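PDB 2PB9: phosphomethylpyrimidine kinase from Pyrococcus furiosus, which probably phosphorylates hydroxymethylpyrimidine and its monophosphate and, through the C-terminal ThiN-family domain described here, probably joins the pyrimidine diphosphate to the thiazole phosphate to give thiamine phosphate. Local coordinates for residues 4-7 / 8-11; 16-19 / 20-23; 83-86 / 87-91. All blocks are in the same frame, centred on the assembly; numbering follows the deposited sequence.

Interaction 1 (4-7 / 8-11)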
ATOM      1  N   GLU A   4      21.567  10.797 -37.900  1.00 42.65           N
ATOM      2  CA  GLU A   4      21.755  10.110 -36.577  1.00 42.65           C
ATOM      3  C   GLU A   4      21.633  11.071 -35.395  1.00 42.24           C
ATOM      4  O   GLU A   4      20.625  11.770 -35.241  1.00 42.02           O
ATOM      5  CB  GLU A   4      23.119   9.420 -36.520  1.00 43.15           C
ATOM      6  CG  GLU A   4      23.081   7.963 -36.039  1.00 46.70           C
ATOM      7  CD  GLU A   4      24.494   7.399 -35.750  1.00 50.14           C
ATOM      8  OE1 GLU A   4      25.459   7.887 -36.392  1.00 51.56           O
ATOM      9  OE2 GLU A   4      24.641   6.471 -34.904  1.00 49.07           O
ATOM     10  N   LYS A   5      22.667  11.103 -34.561  1.00 41.45           N
ATOM     11  CA  LYS A   5      22.671  11.945 -33.356  1.00 40.40           C
ATOM     12  C   LYS A   5      22.161  13.373 -33.468  1.00 40.20           C
ATOM     13  O   LYS A   5      21.300  13.771 -32.699  1.00 40.71           O
ATOM     14  CB  LYS A   5      24.072  11.978 -32.736  1.00 39.64           C
ATOM     15  CG  LYS A   5      24.461  10.718 -32.009  1.00 40.36           C
ATOM     16  CD  LYS A   5      25.468  11.029 -30.914  1.00 41.99           C
ATOM     17  CE  LYS A   5      25.601   9.877 -29.936  1.00 43.77           C
ATOM     18  NZ  LYS A   5      26.212  10.299 -28.636  1.00 46.24           N
ATOM     19  N   TRP A   6      22.706  14.148 -34.398  1.00 39.47           N
ATOM     20  CA  TRP A   6      22.252  15.519 -34.528  1.00 37.74           C
ATOM     21  C   TRP A   6      20.746  15.613 -34.753  1.00 37.33           C
ATOM     22  O   TRP A   6      20.057  16.429 -34.135  1.00 36.09           O
ATOM     23  CB  TRP A   6      22.966  16.241 -35.666  1.00 36.80           C
ATOM     24  CG  TRP A   6      22.462  17.635 -35.826  1.00 35.06           C
ATOM     25  CD1 TRP A   6      21.680  18.109 -36.835  1.00 34.75           C
ATOM     26  CD2 TRP A   6      22.653  18.726 -34.916  1.00 33.82           C
ATOM     27  NE1 TRP A   6      21.369  19.428 -36.611  1.00 35.86           N
ATOM     28  CE2 TRP A   6      21.956  19.833 -35.442  1.00 34.22           C
ATOM     29  CE3 TRP A   6      23.344  18.875 -33.705  1.00 33.16           C
ATOM     30  CZ2 TRP A   6      21.928  21.075 -34.805  1.00 34.19           C
ATOM     31  CZ3 TRP A   6      23.313  20.121 -33.063  1.00 34.09           C
ATOM     32  CH2 TRP A   6      22.609  21.200 -33.619  1.00 34.38           C
ATOM     33  N   ARG A   7      20.234  14.778 -35.647  1.00 38.16           N
ATOM     34  CA  ARG A   7      18.808  14.773 -35.953  1.00 39.04           C
ATOM     35  C   ARG A   7      17.990  14.467 -34.703  1.00 38.22           C
ATOM     36  O   ARG A   7      16.926  15.050 -34.484  1.00 38.77           O
ATOM     37  CB  ARG A   7      18.520  13.736 -37.039  1.00 41.73           C
ATOM     38  CG  ARG A   7      17.047  13.614 -37.411  1.00 47.65           C
ATOM     39  CD  ARG A   7      16.858  12.556 -38.481  1.00 50.85           C
ATOM     40  NE  ARG A   7      17.776  12.809 -39.588  1.00 55.90           N
ATOM     41  CZ  ARG A   7      18.119  11.921 -40.518  1.00 57.83           C
ATOM     42  NH1 ARG A   7      17.621  10.686 -40.500  1.00 57.31           N
ATOM     43  NH2 ARG A   7      18.982  12.273 -41.464  1.00 59.40           N
ATOM     44  N   ILE A   8      18.503  13.549 -33.890  1.00 37.04           N
ATOM     45  CA  ILE A   8      17.854  13.150 -32.649  1.00 36.37           C
ATOM     46  C   ILE A   8      17.843  14.326 -31.681  1.00 36.40           C
ATOM     47  O   ILE A   8      16.809  14.654 -31.107  1.00 37.91           O
ATOM     48  CB  ILE A   8      18.598  11.965 -31.979  1.00 36.60           C
ATOM     49  CG1 ILE A   8      18.637  10.766 -32.922  1.00 35.61           C
ATOM     50  CG2 ILE A   8      17.909  11.572 -30.682  1.00 35.64           C
ATOM     51  CD1 ILE A   8      19.294   9.550 -32.322  1.00 37.03           C
ATOM     52  N   TYR A   9      19.001  14.953 -31.504  1.00 35.77           N
ATOM     53  CA  TYR A   9      19.136  16.100 -30.610  1.00 35.60           C
ATOM     54  C   TYR A   9      18.262  17.292 -31.041  1.00 36.04           C
ATOM     55  O   TYR A   9      17.717  18.008 -30.195  1.00 36.13           O
ATOM     56  CB  TYR A   9      20.600  16.538 -30.551  1.00 33.56           C
ATOM     57  CG  TYR A   9      20.811  17.880 -29.882  1.00 33.82           C
ATOM     58  CD1 TYR A   9      20.847  18.000 -28.482  1.00 34.38           C
ATOM     59  CD2 TYR A   9      20.962  19.038 -30.647  1.00 30.51           C
ATOM     60  CE1 TYR A   9      21.029  19.245 -27.870  1.00 32.05           C
ATOM     61  CE2 TYR A   9      21.138  20.272 -30.050  1.00 30.43           C
ATOM     62  CZ  TYR A   9      21.173  20.373 -28.671  1.00 31.02           C
ATOM     63  OH  TYR A   9      21.354  21.610 -28.102  1.00 31.82           O
ATOM     64  N   GLU A  10      18.132  17.498 -32.349  1.00 34.36           N
ATOM     65  CA  GLU A  10      17.343  18.606 -32.876  1.00 34.63           C
ATOM     66  C   GLU A  10      15.853  18.408 -32.741  1.00 33.69           C
ATOM     67  O   GLU A  10      15.148  19.278 -32.237  1.00 31.33           O
ATOM     68  CB  GLU A  10      17.671  18.827 -34.345  1.00 37.69           C
ATOM     69  CG  GLU A  10      18.948  19.579 -34.555  1.00 42.89           C
ATOM     70  CD  GLU A  10      18.809  21.035 -34.159  1.00 46.79           C
ATOM     71  OE1 GLU A  10      18.155  21.784 -34.924  1.00 48.31           O
ATOM     72  OE2 GLU A  10      19.338  21.421 -33.085  1.00 47.01           O
ATOM     73  N   GLU A  11      15.374  17.260 -33.208  1.00 33.41           N
ATOM     74  CA  GLU A  11      13.956  16.951 -33.156  1.00 33.46           C
ATOM     75  C   GLU A  11      13.400  16.945 -31.733  1.00 32.66           C
ATOM     76  O   GLU A  11      12.285  17.417 -31.491  1.00 31.55           O
ATOM     77  CB  GLU A  11      13.691  15.611 -33.850  1.00 34.61           C
ATOM     78  CG  GLU A  11      13.900  15.685 -35.358  1.00 38.61           C
ATOM     79  CD  GLU A  11      13.193  14.578 -36.137  1.00 40.61           C
ATOM     80  OE1 GLU A  11      13.048  14.747 -37.371  1.00 43.37           O
ATOM     81  OE2 GLU A  11      12.790  13.551 -35.538  1.00 40.07           O
TER
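Tyr9 N donates to Lys5 O at 2.8 Å, nearly straight at the hydrogen (170°). It is one of four successive i to i+4 backbone bonds that define the opening of helix 5-21, the others running from Ile8 N to Glu4 O, Glu10 N to Trp6 O and Glu11 N to Arg7 O. The same spacing brings side chains together on the outer surface. The first torsion of Trp6 (178°) sets CG opposite the backbone N, carrying the indole toward the following turn, where it meets both Tyr9 and Glu10. Glu10 bends at its second torsion and lays CG over one face of the indole, 3.0 Å above the plane and offset toward the rim. Its carboxylate lies nearly parallel to the indole (4°) but displaced beyond the rim of the six-membered ring, with OE2 nearest Trp6 CZ2. Tyr9 approaches the indole obliquely, with CD2 lying 3.5 Å from Trp6 CZ3 and the two six-membered rings 5.3 Å apart at their centroids. A tryptophan suits this place because its wide indole can offer CZ3 to Tyr9 and a face to Glu10 CG at once. Arg7 and Glu11 run side by side in the same direction, but Arg7 NE stays 5.6 Å from Glu11 OE1, so any attraction between the charges is probably modest. Ile8, branched and apolar, takes the inward position, packing on Tyr37 and Leu39 and on Phe72. Lys5 also reaches Phe72 in a cation-pi contact, while Tyr9 rests on Val70; the helix start thus lies against strands 35-38 and 70-72.

Interaction 2 (16-19 / 20-23); sequences VREF and ESIN
The ring of Phe19 is approached obliquely by Ile22, whose CD1 lies 4.3 Å from Phe19 CD1, at the C-terminal turn of helix 5-21 in the ThiN domain. With CG anti to the backbone N (chi1 174°), Phe19 turns its ring into the core, where it also meets Ile57, Ile183, Pro24 and Ile28. Ile22 joins it in bridging to helix 176-185 through Leu180 and Lys184, a task suited to a branched apolar residue; its CG1 is modelled too near Phe19 O, so the exact placing of that branch is doubtful. Replacing Ile22 by an alanine would probably open a gap between Phe19 and Leu180, leaving the ring less firmly held on that side. Glu20 sends an extended chain back along the preceding turn, its CG 3.2 Å from Val16 O, and its OE2 is hydrogen-bonded to Ala66 N of strand 64-66. Glu18, facing helix 176-185, forms a salt bridge with Lys184. The helical backbone pattern persists here: Glu20 N bonds to Val16 O and Ser21 N to Arg17 O. Asn23 N then turns back to Glu20 O at 2.8 Å as the chain leaves the helix with a positive phi, a conformation that asparagine tolerates better than most residues. Serine suits position 21 because its short hydroxyl, placed by a chi1 of 79°, can fold back onto the preceding turn. Glu18 O is gripped twice: Ile22 N arrives nearly in line with the C=O bond at 3.0 Å, and Ser21 OG comes from the side, 2.8 Å from Glu18 O with a C=O...OG angle of 117°.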
ATOM      1  N   VAL A  16      10.618  19.630 -27.121  1.00 30.25           N
ATOM      2  CA  VAL A  16      10.682  20.117 -25.751  1.00 29.45           C
ATOM      3  C   VAL A  16      10.338  21.606 -25.702  1.00 29.32           C
ATOM      4  O   VAL A  16       9.662  22.069 -24.781  1.00 27.35           O
ATOM      5  CB  VAL A  16      12.097  19.895 -25.157  1.00 28.54           C
ATOM      6  CG1 VAL A  16      12.201  20.541 -23.789  1.00 28.20           C
ATOM      7  CG2 VAL A  16      12.389  18.404 -25.060  1.00 29.05           C
ATOM      8  N   ARG A  17      10.809  22.353 -26.695  1.00 30.42           N
ATOM      9  CA  ARG A  17      10.533  23.778 -26.743  1.00 31.62           C
ATOM     10  C   ARG A  17       9.046  23.966 -27.029  1.00 31.23           C
ATOM     11  O   ARG A  17       8.386  24.801 -26.416  1.00 29.49           O
ATOM     12  CB  ARG A  17      11.378  24.467 -27.822  1.00 32.13           C
ATOM     13  CG  ARG A  17      11.748  25.906 -27.452  1.00 35.30           C
ATOM     14  CD  ARG A  17      12.265  26.762 -28.620  1.00 39.64           C
ATOM     15  NE  ARG A  17      13.466  26.232 -29.272  1.00 42.08           N
ATOM     16  CZ  ARG A  17      13.457  25.336 -30.258  1.00 43.39           C
ATOM     17  NH1 ARG A  17      12.301  24.859 -30.720  1.00 44.62           N
ATOM     18  NH2 ARG A  17      14.602  24.916 -30.787  1.00 43.39           N
ATOM     19  N   GLU A  18       8.508  23.179 -27.949  1.00 32.37           N
ATOM     20  CA  GLU A  18       7.095  23.309 -28.248  1.00 35.53           C
ATOM     21  C   GLU A  18       6.241  22.780 -27.089  1.00 36.23           C
ATOM     22  O   GLU A  18       5.186  23.327 -26.779  1.00 37.61           O
ATOM     23  CB  GLU A  18       6.740  22.585 -29.550  1.00 35.48           C
ATOM     24  CG  GLU A  18       5.267  22.725 -29.907  1.00 41.34           C
ATOM     25  CD  GLU A  18       4.928  22.212 -31.295  1.00 44.59           C
ATOM     26  OE1 GLU A  18       5.382  21.107 -31.656  1.00 46.69           O
ATOM     27  OE2 GLU A  18       4.190  22.907 -32.026  1.00 45.61           O
ATOM     28  N   PHE A  19       6.706  21.697 -26.467  1.00 36.34           N
ATOM     29  CA  PHE A  19       5.961  21.199 -25.323  1.00 36.37           C
ATOM     30  C   PHE A  19       5.732  22.270 -24.264  1.00 35.48           C
ATOM     31  O   PHE A  19       4.640  22.510 -23.820  1.00 35.32           O
ATOM     32  CB  PHE A  19       6.671  19.999 -24.697  1.00 36.52           C
ATOM     33  CG  PHE A  19       6.027  19.523 -23.432  1.00 35.81           C
ATOM     34  CD1 PHE A  19       4.845  18.804 -23.471  1.00 20.00           C
ATOM     35  CD2 PHE A  19       6.601  19.799 -22.204  1.00 20.00           C
ATOM     36  CE1 PHE A  19       4.246  18.366 -22.305  1.00 20.00           C
ATOM     37  CE2 PHE A  19       6.007  19.366 -21.035  1.00 20.00           C
ATOM     38  CZ  PHE A  19       4.828  18.648 -21.085  1.00 20.00           C
ATOM     39  N   GLU A  20       6.839  22.966 -23.974  1.00 34.61           N
ATOM     40  CA  GLU A  20       6.806  24.074 -23.028  1.00 35.60           C
ATOM     41  C   GLU A  20       5.861  25.180 -23.497  1.00 36.26           C
ATOM     42  O   GLU A  20       5.066  25.689 -22.715  1.00 37.35           O
ATOM     43  CB  GLU A  20       8.198  24.687 -22.855  1.00 33.59           C
ATOM     44  CG  GLU A  20       9.195  23.839 -22.126  1.00 33.87           C
ATOM     45  CD  GLU A  20      10.526  24.541 -21.987  1.00 36.18           C
ATOM     46  OE1 GLU A  20      11.069  24.968 -23.032  1.00 40.59           O
ATOM     47  OE2 GLU A  20      11.035  24.666 -20.848  1.00 33.90           O
ATOM     48  N   SER A  21       5.951  25.551 -24.769  1.00 36.08           N
ATOM     49  CA  SER A  21       5.107  26.615 -25.288  1.00 37.55           C
ATOM     50  C   SER A  21       3.613  26.337 -25.107  1.00 38.07           C
ATOM     51  O   SER A  21       2.859  27.242 -24.755  1.00 38.40           O
ATOM     52  CB  SER A  21       5.424  26.897 -26.766  1.00 37.11           C
ATOM     53  OG  SER A  21       4.838  25.942 -27.631  1.00 38.89           O
ATOM     54  N   ILE A  22       3.176  25.102 -25.331  1.00 38.56           N
ATOM     55  CA  ILE A  22       1.757  24.786 -25.157  1.00 39.87           C
ATOM     56  C   ILE A  22       1.367  24.814 -23.682  1.00 40.11           C
ATOM     57  O   ILE A  22       0.202  24.648 -23.332  1.00 39.18           O
ATOM     58  CB  ILE A  22       1.384  23.412 -25.772  1.00 40.12           C
ATOM     59  CG1 ILE A  22       2.175  22.286 -25.108  1.00 40.81           C
ATOM     60  CG2 ILE A  22       1.649  23.434 -27.274  1.00 39.61           C
ATOM     61  CD1 ILE A  22       1.853  20.915 -25.677  1.00 39.79           C
ATOM     62  N   ASN A  23       2.366  25.025 -22.828  1.00 41.83           N
ATOM     63  CA  ASN A  23       2.181  25.131 -21.381  1.00 43.61           C
ATOM     64  C   ASN A  23       1.275  24.087 -20.732  1.00 42.74           C
ATOM     65  O   ASN A  23       0.188  24.408 -20.252  1.00 42.71           O
ATOM     66  CB  ASN A  23       1.654  26.527 -21.039  1.00 46.66           C
ATOM     67  CG  ASN A  23       1.451  26.724 -19.546  1.00 51.11           C
ATOM     68  OD1 ASN A  23       2.386  26.574 -18.757  1.00 53.00           O
ATOM     69  ND2 ASN A  23       0.223  27.059 -19.151  1.00 52.02           N
TER

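Interaction 3 (83-86 / 87-91)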
ATOM      1  N   LEU A  83      13.300   1.825 -24.239  1.00 22.25           N
ATOM      2  CA  LEU A  83      14.261   0.841 -24.703  1.00 23.26           C
ATOM      3  C   LEU A  83      13.601  -0.537 -24.706  1.00 23.98           C
ATOM      4  O   LEU A  83      13.694  -1.273 -25.688  1.00 25.78           O
ATOM      5  CB  LEU A  83      15.503   0.873 -23.794  1.00 23.79           C
ATOM      6  CG  LEU A  83      16.898   0.936 -24.461  1.00 23.75           C
ATOM      7  CD1 LEU A  83      16.865   1.800 -25.712  1.00 21.91           C
ATOM      8  CD2 LEU A  83      17.912   1.486 -23.470  1.00 22.02           C
ATOM      9  N   THR A  84      12.916  -0.870 -23.615  1.00 23.91           N
ATOM     10  CA  THR A  84      12.221  -2.151 -23.484  1.00 24.35           C
ATOM     11  C   THR A  84      11.069  -2.247 -24.489  1.00 26.43           C
ATOM     12  O   THR A  84      10.806  -3.306 -25.076  1.00 27.37           O
ATOM     13  CB  THR A  84      11.662  -2.319 -22.047  1.00 24.60           C
ATOM     14  OG1 THR A  84      12.746  -2.543 -21.142  1.00 24.51           O
ATOM     15  CG2 THR A  84      10.669  -3.478 -21.964  1.00 23.25           C
ATOM     16  N   TYR A  85      10.384  -1.127 -24.679  1.00 26.62           N
ATOM     17  CA  TYR A  85       9.261  -1.056 -25.599  1.00 26.16           C
ATOM     18  C   TYR A  85       9.740  -1.372 -27.019  1.00 28.17           C
ATOM     19  O   TYR A  85       9.052  -2.052 -27.774  1.00 26.40           O
ATOM     20  CB  TYR A  85       8.658   0.345 -25.530  1.00 23.00           C
ATOM     21  CG  TYR A  85       7.375   0.533 -26.293  1.00 22.42           C
ATOM     22  CD1 TYR A  85       6.137   0.489 -25.642  1.00 22.16           C
ATOM     23  CD2 TYR A  85       7.397   0.839 -27.656  1.00 23.23           C
ATOM     24  CE1 TYR A  85       4.952   0.754 -26.328  1.00 21.96           C
ATOM     25  CE2 TYR A  85       6.225   1.111 -28.354  1.00 23.52           C
ATOM     26  CZ  TYR A  85       5.005   1.070 -27.686  1.00 24.82           C
ATOM     27  OH  TYR A  85       3.852   1.361 -28.382  1.00 25.82           O
HETATM   28  N   MSE A  86      10.929  -0.882 -27.369  1.00 31.85           N
HETATM   29  CA  MSE A  86      11.499  -1.114 -28.697  1.00 35.23           C
HETATM   30  C   MSE A  86      11.717  -2.598 -28.981  1.00 35.82           C
HETATM   31  O   MSE A  86      11.712  -3.031 -30.134  1.00 33.50           O
HETATM   32  CB  MSE A  86      12.815  -0.344 -28.849  1.00 36.61           C
HETATM   33  CG  MSE A  86      12.607   1.157 -29.033  1.00 42.73           C
HETATM   34 SE   MSE A  86      14.165   2.274 -28.705  1.00 50.81          SE
HETATM   35  CE  MSE A  86      14.930   2.291 -30.479  1.00 46.66           C
ATOM     36  N   ARG A  87      11.915  -3.376 -27.924  1.00 37.34           N
ATOM     37  CA  ARG A  87      12.113  -4.806 -28.077  1.00 39.52           C
ATOM     38  C   ARG A  87      10.881  -5.422 -28.737  1.00 39.37           C
ATOM     39  O   ARG A  87      10.917  -6.560 -29.203  1.00 39.58           O
ATOM     40  CB  ARG A  87      12.346  -5.452 -26.711  1.00 41.82           C
ATOM     41  CG  ARG A  87      13.804  -5.745 -26.407  1.00 45.16           C
ATOM     42  CD  ARG A  87      14.021  -6.025 -24.930  1.00 48.06           C
ATOM     43  NE  ARG A  87      13.111  -7.049 -24.426  1.00 52.10           N
ATOM     44  CZ  ARG A  87      12.866  -7.254 -23.135  1.00 53.79           C
ATOM     45  NH1 ARG A  87      13.472  -6.502 -22.216  1.00 53.70           N
ATOM     46  NH2 ARG A  87      12.003  -8.195 -22.763  1.00 53.12           N
ATOM     47  N   PHE A  88       9.796  -4.654 -28.778  1.00 38.21           N
ATOM     48  CA  PHE A  88       8.548  -5.113 -29.366  1.00 36.45           C
ATOM     49  C   PHE A  88       8.167  -4.281 -30.580  1.00 36.44           C
ATOM     50  O   PHE A  88       7.590  -4.790 -31.535  1.00 37.54           O
ATOM     51  CB  PHE A  88       7.447  -5.048 -28.315  1.00 36.11           C
ATOM     52  CG  PHE A  88       7.710  -5.922 -27.128  1.00 36.26           C
ATOM     53  CD1 PHE A  88       7.381  -7.268 -27.151  1.00 35.20           C
ATOM     54  CD2 PHE A  88       8.342  -5.409 -26.004  1.00 37.45           C
ATOM     55  CE1 PHE A  88       7.677  -8.090 -26.072  1.00 36.00           C
ATOM     56  CE2 PHE A  88       8.642  -6.227 -24.922  1.00 37.68           C
ATOM     57  CZ  PHE A  88       8.308  -7.571 -24.959  1.00 36.16           C
ATOM     58  N   TYR A  89       8.490  -2.995 -30.535  1.00 36.15           N
ATOM     59  CA  TYR A  89       8.198  -2.093 -31.636  1.00 35.00           C
ATOM     60  C   TYR A  89       9.399  -1.192 -31.770  1.00 35.18           C
ATOM     61  O   TYR A  89       9.396  -0.064 -31.281  1.00 34.79           O
ATOM     62  CB  TYR A  89       6.959  -1.271 -31.335  1.00 35.00           C
ATOM     63  CG  TYR A  89       5.810  -2.124 -30.883  1.00 36.99           C
ATOM     64  CD1 TYR A  89       5.612  -2.400 -29.526  1.00 36.28           C
ATOM     65  CD2 TYR A  89       4.927  -2.681 -31.812  1.00 35.66           C
ATOM     66  CE1 TYR A  89       4.558  -3.206 -29.106  1.00 37.23           C
ATOM     67  CE2 TYR A  89       3.874  -3.484 -31.404  1.00 35.72           C
ATOM     68  CZ  TYR A  89       3.691  -3.743 -30.052  1.00 37.56           C
ATOM     69  OH  TYR A  89       2.627  -4.521 -29.652  1.00 39.02           O
ATOM     70  N   PRO A  90      10.452  -1.693 -32.432  1.00 35.60           N
ATOM     71  CA  PRO A  90      11.716  -0.992 -32.667  1.00 36.20           C
ATOM     72  C   PRO A  90      11.631   0.385 -33.322  1.00 36.86           C
ATOM     73  O   PRO A  90      12.606   1.124 -33.321  1.00 37.90           O
ATOM     74  CB  PRO A  90      12.520  -2.001 -33.491  1.00 35.88           C
ATOM     75  CG  PRO A  90      11.457  -2.842 -34.160  1.00 33.91           C
ATOM     76  CD  PRO A  90      10.475  -3.029 -33.053  1.00 34.47           C
ATOM     77  N   GLU A  91      10.476   0.736 -33.872  1.00 37.79           N
ATOM     78  CA  GLU A  91      10.315   2.038 -34.507  1.00 39.39           C
ATOM     79  C   GLU A  91       9.922   3.115 -33.504  1.00 38.32           C
ATOM     80  O   GLU A  91      10.044   4.306 -33.779  1.00 39.43           O
ATOM     81  CB  GLU A  91       9.254   1.969 -35.605  1.00 43.41           C
ATOM     82  CG  GLU A  91       9.575   0.968 -36.696  1.00 51.98           C
ATOM     83  CD  GLU A  91      10.825   1.341 -37.480  1.00 56.83           C
ATOM     84  OE1 GLU A  91      11.882   1.577 -36.847  1.00 59.66           O
ATOM     85  OE2 GLU A  91      10.749   1.396 -38.731  1.00 59.67           O
TER
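Backbone bonding around Tyr85 O dominates where helix 77-86 gives way to the following loop. Tyr89 N donates to Tyr85 O at 3.0 Å in the carbonyl plane, and Phe88 N appears to donate to the same oxygen, although its position is less sure. Arg87 N bonds to Thr84 O at 3.1 Å from well above the carbonyl plane, a bent bond of 136°. Pro90 N lies near Met86 O but has no hydrogen to give, so proline suits a point where helical bonding stops. A CA-H...O contact joins Met86 CA to Tyr89 O at 3.5 Å.

Among the rings, Tyr89 turns CG beside its backbone N (chi1 -50°), which brings CD1 over one face of Tyr85, 3.7 Å above its plane and offset toward the rim; the ring planes make 42°. Tyr85 also stacks with Phe172, and its hydroxyl is hydrogen-bonded to Pro154 O and Arg153 NH1. The Phe88 ring presents its edge to Tyr85 O, in plane.

Of the polar side chains, Arg87 runs alongside Thr84, whose CG2 lies over a face of the guanidinium, and forms a salt bridge with Glu144 of helix 138-149. Thr84 OG1 bonds back to Arg80 O. The chemistry implies a turn held by Tyr85 O, accepting from Tyr89 N and probably Phe88 N, and by aromatic packing, with charge tying it to a neighbouring helix.

How the interactions relate
Interaction 1 and interaction 2 share helix 5-21, the first at its start and the second at its end, with centres about 18 Å apart and nearest atoms about 5 Å apart. Interaction 3 comes later in the chain, where helix 77-86 leads toward strand 94-98; its centre is about 19 Å from that of interaction 1 and about 26 Å from that of interaction 2, across the chain's centre from the latter. Strand 35-38 of the mixed sheet is shared by interactions 1 and 3, through Ile8 and Met86; interaction 2 instead packs on strands 57-59 and 64-66 and helix 176-185. The three thus set both ends of helix 5-21 and the close of helix 77-86 against their neighbours.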